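Long-range contacts in gamma-glutamyltranspeptidase (Ggt) (Helicobacter pylori 26695, PDB 5BPK), which cleaves gamma-glutamyl amide bonds as an N-terminal nucleophile hydrolase and passes the glutamyl group to water or to acceptor amines: residues T2-A7 with V14-T19; Y18-S23 with G34-N39; F44-G49 with N62-N67; S73-I78 with S95-T100. One frame throughout, in Å; residues are numbered along the deposited sequence.

Interaction 1: residues T2-A7 with V14-T19; sequences THYSVA and VSVTYT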
loop_
_atom_site.group_PDB
_atom_site.type_symbol
_atom_site.label_atom_id
_atom_site.label_comp_id
_atom_site.label_asym_id
_atom_site.label_seq_id
_atom_site.Cartn_x
_atom_site.Cartn_y
_atom_site.Cartn_z
ATOM N N THR B 2 -3.490 0.342 3.863
ATOM C CA THR B 2 -4.808 0.652 3.329
ATOM C C THR B 2 -4.638 1.515 2.078
ATOM O O THR B 2 -3.680 2.274 1.966
ATOM C CB THR B 2 -5.695 1.340 4.403
ATOM O OG1 THR B 2 -7.075 1.265 4.026
ATOM C CG2 THR B 2 -5.294 2.795 4.645
ATOM N N HIS B 3 -5.524 1.311 1.104
ATOM C CA HIS B 3 -5.490 2.053 -0.145
ATOM C C HIS B 3 -6.760 2.882 -0.307
ATOM O O HIS B 3 -7.859 2.401 -0.024
ATOM C CB HIS B 3 -5.367 1.129 -1.368
ATOM C CG HIS B 3 -5.290 1.899 -2.639
ATOM N ND1 HIS B 3 -4.129 2.511 -3.041
ATOM C CD2 HIS B 3 -6.247 2.290 -3.514
ATOM C CE1 HIS B 3 -4.367 3.224 -4.126
ATOM N NE2 HIS B 3 -5.644 3.097 -4.439
ATOM N N TYR B 4 -6.617 4.108 -0.797
ATOM C CA TYR B 4 -7.780 4.880 -1.213
ATOM C C TYR B 4 -7.580 5.574 -2.561
ATOM O O TYR B 4 -6.466 5.865 -2.954
ATOM C CB TYR B 4 -8.204 5.831 -0.101
ATOM C CG TYR B 4 -7.220 6.891 0.356
ATOM C CD1 TYR B 4 -6.337 6.658 1.423
ATOM C CD2 TYR B 4 -7.229 8.153 -0.218
ATOM C CE1 TYR B 4 -5.461 7.657 1.865
ATOM C CE2 TYR B 4 -6.356 9.161 0.215
ATOM C CZ TYR B 4 -5.496 8.920 1.267
ATOM O OH TYR B 4 -4.661 9.934 1.687
ATOM N N SER B 5 -8.695 5.797 -3.256
ATOM C CA SER B 5 -8.720 6.238 -4.629
ATOM C C SER B 5 -9.701 7.395 -4.757
ATOM O O SER B 5 -10.828 7.316 -4.239
ATOM C CB SER B 5 -9.158 5.089 -5.543
ATOM O OG SER B 5 -8.194 4.032 -5.576
ATOM N N VAL B 6 -9.291 8.437 -5.481
ATOM C CA VAL B 6 -10.118 9.619 -5.670
ATOM C C VAL B 6 -10.047 10.075 -7.125
ATOM O O VAL B 6 -8.974 10.110 -7.716
ATOM C CB VAL B 6 -9.676 10.814 -4.767
ATOM C CG1 VAL B 6 -10.712 11.933 -4.821
ATOM C CG2 VAL B 6 -9.424 10.368 -3.307
ATOM N N ALA B 7 -11.191 10.450 -7.683
ATOM C CA ALA B 7 -11.234 11.071 -9.008
ATOM C C ALA B 7 -12.287 12.166 -8.998
ATOM O O ALA B 7 -13.405 11.931 -8.512
ATOM C CB ALA B 7 -11.530 10.037 -10.083
ATOM N N VAL B 14 -6.124 10.702 -7.827
ATOM C CA VAL B 14 -5.130 10.509 -6.787
ATOM C C VAL B 14 -5.331 9.098 -6.237
ATOM O O VAL B 14 -6.434 8.733 -5.813
ATOM C CB VAL B 14 -5.303 11.538 -5.646
ATOM C CG1 VAL B 14 -4.237 11.352 -4.589
ATOM C CG2 VAL B 14 -5.265 12.970 -6.193
ATOM N N SER B 15 -4.258 8.317 -6.248
ATOM C CA SER B 15 -4.272 6.944 -5.785
ATOM C C SER B 15 -3.235 6.850 -4.668
ATOM O O SER B 15 -2.048 7.081 -4.905
ATOM C CB SER B 15 -3.934 6.025 -6.950
ATOM O OG SER B 15 -4.214 4.682 -6.640
ATOM N N VAL B 16 -3.701 6.594 -3.441
ATOM C CA VAL B 16 -2.847 6.650 -2.257
ATOM C C VAL B 16 -2.843 5.307 -1.532
ATOM O O VAL B 16 -3.907 4.810 -1.145
ATOM C CB VAL B 16 -3.321 7.710 -1.251
ATOM C CG1 VAL B 16 -2.366 7.743 -0.038
ATOM C CG2 VAL B 16 -3.454 9.093 -1.916
ATOM N N THR B 17 -1.663 4.711 -1.384
ATOM C CA THR B 17 -1.489 3.576 -0.484
ATOM C C THR B 17 -0.571 4.019 0.638
ATOM O O THR B 17 0.542 4.550 0.405
ATOM C CB THR B 17 -0.901 2.323 -1.170
ATOM O OG1 THR B 17 -1.483 2.132 -2.465
ATOM C CG2 THR B 17 -1.157 1.069 -0.312
ATOM N N TYR B 18 -1.025 3.836 1.869
ATOM C CA TYR B 18 -0.189 4.214 3.007
ATOM C C TYR B 18 -0.430 3.291 4.193
ATOM O O TYR B 18 -1.359 2.460 4.177
ATOM C CB TYR B 18 -0.327 5.718 3.317
ATOM C CG TYR B 18 -1.478 6.172 4.215
ATOM C CD1 TYR B 18 -2.722 5.540 4.203
ATOM C CD2 TYR B 18 -1.326 7.277 5.040
ATOM C CE1 TYR B 18 -3.757 5.965 5.033
ATOM C CE2 TYR B 18 -2.359 7.710 5.877
ATOM C CZ TYR B 18 -3.565 7.049 5.870
ATOM O OH TYR B 18 -4.589 7.456 6.697
ATOM N N THR B 19 0.438 3.380 5.196
ATOM C CA THR B 19 0.598 2.249 6.102
ATOM C C THR B 19 1.494 2.519 7.294
ATOM O O THR B 19 2.341 3.408 7.254
ATOM C CB THR B 19 1.202 1.048 5.312
ATOM O OG1 THR B 19 1.067 -0.168 6.060
ATOM C CG2 THR B 19 2.666 1.303 4.957
#

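Interaction 2: residues Y18-S23 with G34-N39; sequences YTINAS and GFLLNN. With 4UD ((2S)-amino[(5S)-4,5-dihydro-1,2-oxazol-5-yl]acetic acid), chain O.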
loop_
_atom_site.group_PDB
_atom_site.type_symbol
_atom_site.label_atom_id
_atom_site.label_comp_id
_atom_site.label_asym_id
_atom_site.label_seq_id
_atom_site.Cartn_x
_atom_site.Cartn_y
_atom_site.Cartn_z
ATOM N N TYR B 18 -1.025 3.836 1.869
ATOM C CA TYR B 18 -0.189 4.214 3.007
ATOM C C TYR B 18 -0.430 3.291 4.193
ATOM O O TYR B 18 -1.359 2.460 4.177
ATOM C CB TYR B 18 -0.327 5.718 3.317
ATOM C CG TYR B 18 -1.478 6.172 4.215
ATOM C CD1 TYR B 18 -2.722 5.540 4.203
ATOM C CD2 TYR B 18 -1.326 7.277 5.040
ATOM C CE1 TYR B 18 -3.757 5.965 5.033
ATOM C CE2 TYR B 18 -2.359 7.710 5.877
ATOM C CZ TYR B 18 -3.565 7.049 5.870
ATOM O OH TYR B 18 -4.589 7.456 6.697
ATOM N N THR B 19 0.438 3.380 5.196
ATOM C CA THR B 19 0.598 2.249 6.102
ATOM C C THR B 19 1.494 2.519 7.294
ATOM O O THR B 19 2.341 3.408 7.254
ATOM C CB THR B 19 1.202 1.048 5.312
ATOM O OG1 THR B 19 1.067 -0.168 6.060
ATOM C CG2 THR B 19 2.666 1.303 4.957
ATOM N N ILE B 20 1.298 1.709 8.331
ATOM C CA ILE B 20 2.263 1.543 9.409
ATOM C C ILE B 20 2.893 0.128 9.387
ATOM O O ILE B 20 3.565 -0.274 10.324
ATOM C CB ILE B 20 1.649 1.908 10.787
ATOM C CG1 ILE B 20 0.265 1.267 11.004
ATOM C CG2 ILE B 20 1.600 3.427 10.944
ATOM C CD1 ILE B 20 -0.297 1.523 12.417
ATOM N N ASN B 21 2.698 -0.553 8.253
ATOM C CA ASN B 21 3.154 -1.904 7.927
ATOM C C ASN B 21 2.219 -2.987 8.477
ATOM O O ASN B 21 1.164 -3.224 7.889
ATOM C CB ASN B 21 4.636 -2.153 8.242
ATOM C CG ASN B 21 5.137 -3.453 7.641
ATOM O OD1 ASN B 21 4.521 -3.985 6.719
ATOM N ND2 ASN B 21 6.241 -3.975 8.165
ATOM N N ALA B 22 2.579 -3.650 9.575
ATOM C CA ALA B 22 1.686 -4.647 10.155
ATOM C C ALA B 22 0.405 -3.990 10.674
ATOM O O ALA B 22 0.298 -2.777 10.753
ATOM C CB ALA B 22 2.381 -5.411 11.281
ATOM N N SER B 23 -0.578 -4.817 10.994
ATOM C CA SER B 23 -1.764 -4.351 11.669
ATOM C C SER B 23 -1.353 -3.712 12.997
ATOM O O SER B 23 -0.759 -4.374 13.869
ATOM C CB SER B 23 -2.728 -5.506 11.904
ATOM O OG SER B 23 -3.936 -5.046 12.472
ATOM N N GLY B 34 -0.641 10.104 20.999
ATOM C CA GLY B 34 -1.833 9.354 20.591
ATOM C C GLY B 34 -1.772 8.591 19.272
ATOM O O GLY B 34 -2.812 8.178 18.764
ATOM N N PHE B 35 -0.578 8.389 18.711
ATOM C CA PHE B 35 -0.462 7.629 17.463
ATOM C C PHE B 35 0.492 6.443 17.560
ATOM O O PHE B 35 1.452 6.456 18.331
ATOM C CB PHE B 35 -0.092 8.549 16.283
ATOM C CG PHE B 35 1.319 9.076 16.323
ATOM C CD1 PHE B 35 2.362 8.361 15.748
ATOM C CD2 PHE B 35 1.603 10.299 16.927
ATOM C CE1 PHE B 35 3.660 8.854 15.775
ATOM C CE2 PHE B 35 2.892 10.786 16.957
ATOM C CZ PHE B 35 3.926 10.056 16.386
ATOM N N LEU B 36 0.204 5.416 16.764
ATOM C CA LEU B 36 1.047 4.232 16.675
ATOM C C LEU B 36 2.234 4.436 15.743
ATOM O O LEU B 36 2.105 5.040 14.678
ATOM C CB LEU B 36 0.235 3.045 16.161
ATOM C CG LEU B 36 -0.689 2.384 17.177
ATOM C CD1 LEU B 36 -1.811 1.624 16.491
ATOM C CD2 LEU B 36 0.095 1.476 18.125
ATOM N N LEU B 37 3.383 3.918 16.157
ATOM C CA LEU B 37 4.571 3.857 15.300
ATOM C C LEU B 37 4.471 2.729 14.273
ATOM O O LEU B 37 3.938 1.646 14.547
ATOM C CB LEU B 37 5.818 3.622 16.153
ATOM C CG LEU B 37 6.207 4.810 17.016
ATOM C CD1 LEU B 37 7.109 4.329 18.137
ATOM C CD2 LEU B 37 6.863 5.923 16.174
ATOM N N ASN B 38 5.012 2.992 13.095
ATOM C CA ASN B 38 5.186 1.968 12.075
ATOM C C ASN B 38 6.207 0.922 12.492
ATOM O O ASN B 38 7.053 1.180 13.353
ATOM C CB ASN B 38 5.622 2.609 10.757
ATOM C CG ASN B 38 7.016 3.204 10.833
ATOM O OD1 ASN B 38 8.009 2.499 10.626
ATOM N ND2 ASN B 38 7.103 4.500 11.162
ATOM N N ASN B 39 6.118 -0.264 11.887
ATOM C CA ASN B 39 7.248 -1.203 11.895
ATOM C C ASN B 39 7.789 -1.394 10.474
ATOM O O ASN B 39 8.061 -2.513 10.015
ATOM C CB ASN B 39 6.950 -2.514 12.660
ATOM C CG ASN B 39 5.792 -3.331 12.089
ATOM O OD1 ASN B 39 5.057 -2.893 11.215
ATOM N ND2 ASN B 39 5.620 -4.536 12.628
HETATM C C3 4UD O . 0.530 -3.015 3.492
HETATM C C4 4UD O . 2.668 -2.567 3.096
HETATM C C5 4UD O . 1.804 -3.012 4.262
HETATM C C6 4UD O . 4.133 -3.026 3.143
HETATM C C8 4UD O . 4.818 -2.398 1.951
HETATM O O9 4UD O . 5.213 -1.258 1.989
HETATM O O10 4UD O . 4.993 -3.107 0.811
HETATM N N7 4UD O . 4.790 -2.538 4.364
HETATM O O2 4UD O . 2.075 -3.145 1.936
HETATM N N1 4UD O . 0.772 -3.091 2.226
#

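Interaction 3: residues F44-G49 with N62-N67; sequences FSIKPG and NAIEAN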
loop_
_atom_site.group_PDB
_atom_site.type_symbol
_atom_site.label_atom_id
_atom_site.label_comp_id
_atom_site.label_asym_id
_atom_site.label_seq_id
_atom_site.Cartn_x
_atom_site.Cartn_y
_atom_site.Cartn_z
ATOM N N PHE B 44 13.009 -3.620 5.113
ATOM C CA PHE B 44 14.418 -3.832 4.724
ATOM C C PHE B 44 14.752 -5.316 4.780
ATOM O O PHE B 44 14.109 -6.089 5.496
ATOM C CB PHE B 44 15.392 -3.115 5.661
ATOM C CG PHE B 44 15.491 -1.626 5.444
ATOM C CD1 PHE B 44 16.084 -1.119 4.295
ATOM C CD2 PHE B 44 15.018 -0.730 6.402
ATOM C CE1 PHE B 44 16.200 0.246 4.091
ATOM C CE2 PHE B 44 15.141 0.638 6.211
ATOM C CZ PHE B 44 15.725 1.128 5.047
ATOM N N SER B 45 15.792 -5.701 4.051
ATOM C CA SER B 45 16.461 -6.964 4.318
ATOM C C SER B 45 17.357 -6.728 5.527
ATOM O O SER B 45 18.328 -5.969 5.449
ATOM C CB SER B 45 17.272 -7.437 3.113
ATOM O OG SER B 45 17.945 -8.645 3.420
ATOM N N ILE B 46 17.008 -7.349 6.653
ATOM C CA ILE B 46 17.757 -7.168 7.898
ATOM C C ILE B 46 18.951 -8.133 8.021
ATOM O O ILE B 46 19.812 -7.951 8.879
ATOM C CB ILE B 46 16.830 -7.247 9.142
ATOM C CG1 ILE B 46 16.253 -8.654 9.346
ATOM C CG2 ILE B 46 15.700 -6.215 9.018
ATOM C CD1 ILE B 46 15.387 -8.763 10.572
ATOM N N LYS B 47 18.970 -9.130 7.136
ATOM C CA LYS B 47 20.040 -10.111 6.991
ATOM C C LYS B 47 19.866 -10.768 5.610
ATOM O O LYS B 47 18.739 -11.098 5.230
ATOM C CB LYS B 47 19.935 -11.163 8.100
ATOM C CG LYS B 47 21.029 -12.229 8.071
ATOM C CD LYS B 47 20.904 -13.199 9.231
ATOM C CE LYS B 47 21.860 -14.373 9.085
ATOM N NZ LYS B 47 21.862 -15.219 10.306
ATOM N N PRO B 48 20.962 -10.945 4.844
ATOM C CA PRO B 48 20.780 -11.498 3.494
ATOM C C PRO B 48 20.059 -12.840 3.488
ATOM O O PRO B 48 20.432 -13.743 4.244
ATOM C CB PRO B 48 22.214 -11.658 2.985
ATOM C CG PRO B 48 22.996 -10.671 3.759
ATOM C CD PRO B 48 22.375 -10.595 5.102
ATOM N N GLY B 49 19.026 -12.954 2.653
ATOM C CA GLY B 49 18.239 -14.184 2.549
ATOM C C GLY B 49 17.209 -14.413 3.646
ATOM O O GLY B 49 16.490 -15.405 3.613
ATOM N N ASN B 62 18.452 -3.888 -0.897
ATOM C CA ASN B 62 17.491 -3.472 0.137
ATOM C C ASN B 62 18.024 -3.622 1.570
ATOM O O ASN B 62 17.253 -3.797 2.532
ATOM C CB ASN B 62 16.175 -4.236 -0.039
ATOM C CG ASN B 62 15.046 -3.671 0.823
ATOM O OD1 ASN B 62 14.927 -2.444 1.024
ATOM N ND2 ASN B 62 14.204 -4.568 1.334
ATOM N N ALA B 63 19.344 -3.538 1.719
ATOM C CA ALA B 63 19.962 -3.496 3.040
ATOM C C ALA B 63 19.720 -2.142 3.723
ATOM O O ALA B 63 19.466 -1.109 3.074
ATOM C CB ALA B 63 21.477 -3.772 2.932
ATOM N N ILE B 64 19.843 -2.136 5.036
ATOM C CA ILE B 64 19.655 -0.923 5.819
ATOM C C ILE B 64 20.858 0.010 5.687
ATOM O O ILE B 64 22.010 -0.432 5.756
ATOM C CB ILE B 64 19.467 -1.247 7.324
ATOM C CG1 ILE B 64 18.206 -2.085 7.542
ATOM C CG2 ILE B 64 19.429 0.046 8.144
ATOM C CD1 ILE B 64 18.119 -2.730 8.914
ATOM N N GLU B 65 20.573 1.287 5.460
ATOM C CA GLU B 65 21.547 2.380 5.572
ATOM C C GLU B 65 20.827 3.577 6.187
ATOM O O GLU B 65 19.619 3.756 5.977
ATOM C CB GLU B 65 22.091 2.801 4.200
ATOM C CG GLU B 65 23.400 2.166 3.791
ATOM C CD GLU B 65 24.040 2.864 2.602
ATOM O OE1 GLU B 65 24.799 3.853 2.784
ATOM O OE2 GLU B 65 23.790 2.422 1.477
ATOM N N ALA B 66 21.557 4.413 6.917
ATOM C CA ALA B 66 20.954 5.612 7.503
ATOM C C ALA B 66 20.287 6.433 6.408
ATOM O O ALA B 66 20.849 6.578 5.318
ATOM C CB ALA B 66 22.001 6.443 8.243
ATOM N N ASN B 67 19.075 6.916 6.706
ATOM C CA ASN B 67 18.236 7.745 5.807
ATOM C C ASN B 67 17.597 7.033 4.620
ATOM O O ASN B 67 16.788 7.633 3.908
ATOM C CB ASN B 67 18.989 8.977 5.288
ATOM C CG ASN B 67 19.361 9.931 6.379
ATOM O OD1 ASN B 67 18.600 10.125 7.330
ATOM N ND2 ASN B 67 20.536 10.564 6.245
HETATM O O HOH W 1 20.537 -4.567 6.477
#

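Interaction 4: residues S73-I78 with S95-T100; sequences SMSPTI and SRIITT. With 4UD ((2S)-amino[(5S)-4,5-dihydro-1,2-oxazol-5-yl]acetic acid), chain O.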
loop_
_atom_site.group_PDB
_atom_site.type_symbol
_atom_site.label_atom_id
_atom_site.label_comp_id
_atom_site.label_asym_id
_atom_site.label_seq_id
_atom_site.Cartn_x
_atom_site.Cartn_y
_atom_site.Cartn_z
ATOM N N SER B 73 6.228 -2.799 -1.649
ATOM C CA SER B 73 5.459 -3.431 -2.724
ATOM C C SER B 73 4.223 -2.622 -3.099
ATOM O O SER B 73 3.468 -3.019 -3.989
ATOM C CB SER B 73 5.000 -4.830 -2.293
ATOM O OG SER B 73 6.084 -5.687 -1.990
ATOM N N MET B 74 3.996 -1.503 -2.413
ATOM C CA MET B 74 2.788 -0.697 -2.656
ATOM C C MET B 74 2.736 -0.184 -4.099
ATOM O O MET B 74 3.738 0.314 -4.643
ATOM C CB MET B 74 2.648 0.440 -1.638
ATOM C CG MET B 74 2.366 -0.083 -0.209
ATOM S SD MET B 74 1.993 1.154 1.038
ATOM C CE MET B 74 3.599 1.859 1.390
ATOM N N SER B 75 1.568 -0.350 -4.705
ATOM C CA SER B 75 1.375 -0.135 -6.135
ATOM C C SER B 75 0.170 0.758 -6.430
ATOM O O SER B 75 -0.714 0.376 -7.212
ATOM C CB SER B 75 1.168 -1.476 -6.830
ATOM O OG SER B 75 2.239 -2.358 -6.572
ATOM N N PRO B 76 0.120 1.950 -5.808
ATOM C CA PRO B 76 -0.969 2.845 -6.196
ATOM C C PRO B 76 -0.814 3.155 -7.669
ATOM O O PRO B 76 0.293 3.455 -8.127
ATOM C CB PRO B 76 -0.766 4.075 -5.317
ATOM C CG PRO B 76 0.706 4.068 -4.973
ATOM C CD PRO B 76 1.079 2.599 -4.894
ATOM N N THR B 77 -1.903 3.018 -8.414
ATOM C CA THR B 77 -1.856 3.012 -9.872
ATOM C C THR B 77 -3.013 3.787 -10.477
ATOM O O THR B 77 -4.145 3.762 -9.975
ATOM C CB THR B 77 -1.852 1.553 -10.393
ATOM O OG1 THR B 77 -0.717 0.862 -9.842
ATOM C CG2 THR B 77 -1.793 1.474 -11.929
ATOM N N ILE B 78 -2.712 4.442 -11.589
ATOM C CA ILE B 78 -3.709 5.076 -12.434
ATOM C C ILE B 78 -3.508 4.539 -13.852
ATOM O O ILE B 78 -2.379 4.506 -14.355
ATOM C CB ILE B 78 -3.588 6.614 -12.409
ATOM C CG1 ILE B 78 -3.872 7.141 -11.000
ATOM C CG2 ILE B 78 -4.529 7.239 -13.431
ATOM C CD1 ILE B 78 -3.564 8.618 -10.813
ATOM N N SER B 95 3.486 -8.305 -0.027
ATOM C CA SER B 95 3.893 -8.954 -1.269
ATOM C C SER B 95 2.726 -9.221 -2.239
ATOM O O SER B 95 2.933 -9.288 -3.455
ATOM C CB SER B 95 4.564 -10.273 -0.940
ATOM O OG SER B 95 3.667 -11.065 -0.174
ATOM N N ARG B 96 1.510 -9.378 -1.718
ATOM C CA ARG B 96 0.349 -9.680 -2.563
ATOM C C ARG B 96 -0.194 -8.452 -3.301
ATOM O O ARG B 96 -1.027 -8.595 -4.181
ATOM C CB ARG B 96 -0.786 -10.331 -1.751
ATOM C CG ARG B 96 -0.623 -11.817 -1.498
ATOM C CD ARG B 96 0.455 -12.167 -0.505
ATOM N NE ARG B 96 0.196 -11.642 0.832
ATOM C CZ ARG B 96 0.928 -11.936 1.909
ATOM N NH1 ARG B 96 1.956 -12.779 1.825
ATOM N NH2 ARG B 96 0.618 -11.401 3.079
ATOM N N ILE B 97 0.283 -7.256 -2.965
ATOM C CA ILE B 97 -0.235 -6.038 -3.593
ATOM C C ILE B 97 -0.083 -6.093 -5.106
ATOM O O ILE B 97 -1.036 -5.813 -5.845
ATOM C CB ILE B 97 0.454 -4.775 -3.068
ATOM C CG1 ILE B 97 0.059 -4.545 -1.610
ATOM C CG2 ILE B 97 0.065 -3.554 -3.931
ATOM C CD1 ILE B 97 0.795 -3.416 -0.958
ATOM N N ILE B 98 1.121 -6.452 -5.559
ATOM C CA ILE B 98 1.462 -6.356 -6.971
ATOM C C ILE B 98 0.526 -7.237 -7.774
ATOM O O ILE B 98 -0.029 -6.814 -8.804
ATOM C CB ILE B 98 2.919 -6.774 -7.234
ATOM C CG1 ILE B 98 3.870 -5.848 -6.473
ATOM C CG2 ILE B 98 3.214 -6.760 -8.725
ATOM C CD1 ILE B 98 5.273 -6.357 -6.396
ATOM N N THR B 99 0.313 -8.454 -7.283
ATOM C CA THR B 99 -0.506 -9.404 -8.024
ATOM C C THR B 99 -2.009 -9.063 -7.926
ATOM O O THR B 99 -2.753 -9.220 -8.902
ATOM C CB THR B 99 -0.211 -10.850 -7.571
ATOM O OG1 THR B 99 -0.485 -10.994 -6.172
ATOM C CG2 THR B 99 1.264 -11.222 -7.862
ATOM N N THR B 100 -2.447 -8.551 -6.774
ATOM C CA THR B 100 -3.833 -8.112 -6.622
ATOM C C THR B 100 -4.163 -6.995 -7.618
ATOM O O THR B 100 -5.163 -7.072 -8.338
ATOM C CB THR B 100 -4.112 -7.638 -5.179
ATOM O OG1 THR B 100 -4.236 -8.787 -4.323
ATOM C CG2 THR B 100 -5.386 -6.813 -5.090
HETATM C C3 4UD O . 0.530 -3.015 3.492
HETATM C C4 4UD O . 2.668 -2.567 3.096
HETATM C C5 4UD O . 1.804 -3.012 4.262
HETATM C C6 4UD O . 4.133 -3.026 3.143
HETATM C C8 4UD O . 4.818 -2.398 1.951
HETATM O O9 4UD O . 5.213 -1.258 1.989
HETATM O O10 4UD O . 4.993 -3.107 0.811
HETATM N N7 4UD O . 4.790 -2.538 4.364
HETATM O O2 4UD O . 2.075 -3.145 1.936
HETATM N N1 4UD O . 0.772 -3.091 2.226
#

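Interaction 1: residues T2-A7 with V14-T19
T2, Y4 and V6 pair with Y18, V16 and V14 in the antiparallel beta hairpin of strands 2-8 and 13-19, which opens this Ntn-hydrolase chain. Six backbone hydrogen bonds, two to each of these pairs, hold it together; Y4 N to V16 O, at 2.8 Å, is among the shortest. Between them lie the non-hydrogen-bonded pairs H3-T17 and S5-S15, with the H3 and T17 CA atoms 4.3 Å apart. Residues of both strands, S5-A7 and V14-T19, also pair with the partner chain, so the sheet runs on across the interface.

Polar side chains gather on the face of H3, S5, S15 and T17. H3 CG stands anti to the backbone N (chi1 -178°), and chi2 (78°) turns the ring. Both imidazole nitrogens are bonded: ND1 and T17 OG1 share a hydrogen bond of 2.7 Å, and NE2 donates to S5 OG, near the ring plane, at 2.9 Å. S5 OG has a second partner in N165 O. V16 O lies over a face of the imidazole.

Aromatic contacts fill the other face. Y4 CG sits between its backbone N and carbonyl carbon (chi1 61°), and the phenol covers V16, whose CB makes a CH-pi contact 3.7 Å from the ring centroid. The same ring turns its edge to the face of Y18 in an offset edge-to-face pair. Beside it, T2 CG2 meets the edge of the Y18 ring at CE1, 3.5 Å away.

Interaction 2: residues Y18-S23 with G34-N39
N21 OD1 is gripped by two donors, the ligand amine N7 at 2.8 Å and the hydroxyl of Y54, while ND2 of the same amide crosses to N39. The loop leaves strand 13-19 here through an ST turn: T19 OG1 accepts from N21 N, 2.8 Å away, which is consistent with a fixed backbone at N21.

N21 carries its CG anti to the backbone N (chi1 -169°), and chi2 (19°) turns the amide. ND2 donates to N39 O at 3.0 Å; the acceptor lies close to the N21 amide plane, whereas the donor stands above the plane of the N39 carbonyl. The two asparagine side chains cross at about a right angle. With one oxygen for the inhibitor and one N-H for segment 34-39, the N21 amide is fixed against flipping, and N39 acts as a second-shell residue to the pocket.

N39 also holds the backbone on both sides of N21. Its own N donates to I20 O at 3.0 Å, and its side-chain OD1 accepts from A22 N in the carbonyl plane, on a lone pair. N39 ND2 is engaged by E128 O of the partner chain, so the whole N39 amide is tied down.

Apolar packing is confined to I20. Its CB rests against N38 CA at 3.8 Å, and its CD1 touches L36 CB at 4.1 Å.

Interaction 3: residues F44-G49 with N62-N67
F44 and I64 form the dense part of this contact between two loop segments without regular secondary structure. The side chains cross at about a right angle, and I64 CG1 presses on F44 CB and on F44 CG, 3.5 Å from the latter. F44 CG lies anti to its carbonyl carbon (chi1 -76°), and chi2 (-69°) turns one ring face to the I64 backbone. I64 CA makes a CH-pi contact there, 4.1 Å from the ring centroid and displaced toward the rim. N62 O meets the ring at its edge, 3.4 Å from F44 CD1. The same oxygen accepts the one direct hydrogen bond across the segments, from S45 N at 2.8 Å, the donor tilted 34° from the carbonyl plane. A looser touch of I46 CG2 on I64 CD1, at 4.2 Å, ends the apolar patch.

On the other side of S45 the backbones part. S45 O and I64 N no longer bond directly; a water fills in, donating to S45 O at 2.8 Å and accepting from I64 N at 2.9 Å. Nearby A63 is partly exposed.

N62 also looks toward the active site: its ND2 bonds D43 O and its OD1 takes the N-H of L71. N62 thus holds the two peptides that flank F44, taking D43 O with its side-chain ND2 and S45 N with its backbone O. Together with the packing of I64 on the F44 ring, this is consistent with a second-shell role, since D43 hydrogen-bonds the ligand through its carboxylate.

Interaction 4: residues S73-I78 with S95-T100
I97 and M74 cross obliquely, I97 CB pointing toward segment 73-78 and M74 CB away from 95-100, while S73 and S75 turn their CB atoms toward the helix. The two branches of I97 do different work. CG2, anti to the backbone N, lies against S73 O at 3.4 Å and is also close to S75 N and OG. The other branch, CG1 to CD1, runs past M74, where I97 CD1 meets M74 CG at 3.8 Å, and ends against the dihydro-oxazole ring, 3.2 Å from ligand O2. I98, one residue on, lays its CG1 beside S75 OG at 3.9 Å.

The contact is part of the layered alpha-beta architecture of Ntn hydrolases: segment 73-78 enters strand 77-81 of the sheet, and helix 96-109 packs on that sheet, V101 and I105 touching T77. S75 OG donates to S73 O at 2.9 Å, spanning the bend.

S73 and M74 face the inhibitor differently. S73 N donates almost straight to the carboxylate atom O10, at 2.8 Å with an angle of 169° at the hydrogen. The M74 chain bends at chi3 (-76°), which sets CE 3.6 Å from ligand O9.

From the N terminus, interaction 1 closes a short hairpin. Interaction 2 begins on the strand where 1 ends, sharing Y18 and T19, and 34-39 comes back to 18-23 to close the next loop. Interaction 3 closes a third loop, with F44-G49 against N62-N67, and touches none of the others. Interaction 4 closes the loop that holds strands 77-81 and 84-89, by bringing the start of helix 96-109 to the entry of strand 77-81. Interactions 3 and 4 follow in series; none nest or cross. In space, 4 returns to 1, where M74 and P76 pack on T17, and to 2, where M74 meets T19. Interactions 2 and 4 both touch the ligand, joining hairpin, loops, sheet and helix around one pocket.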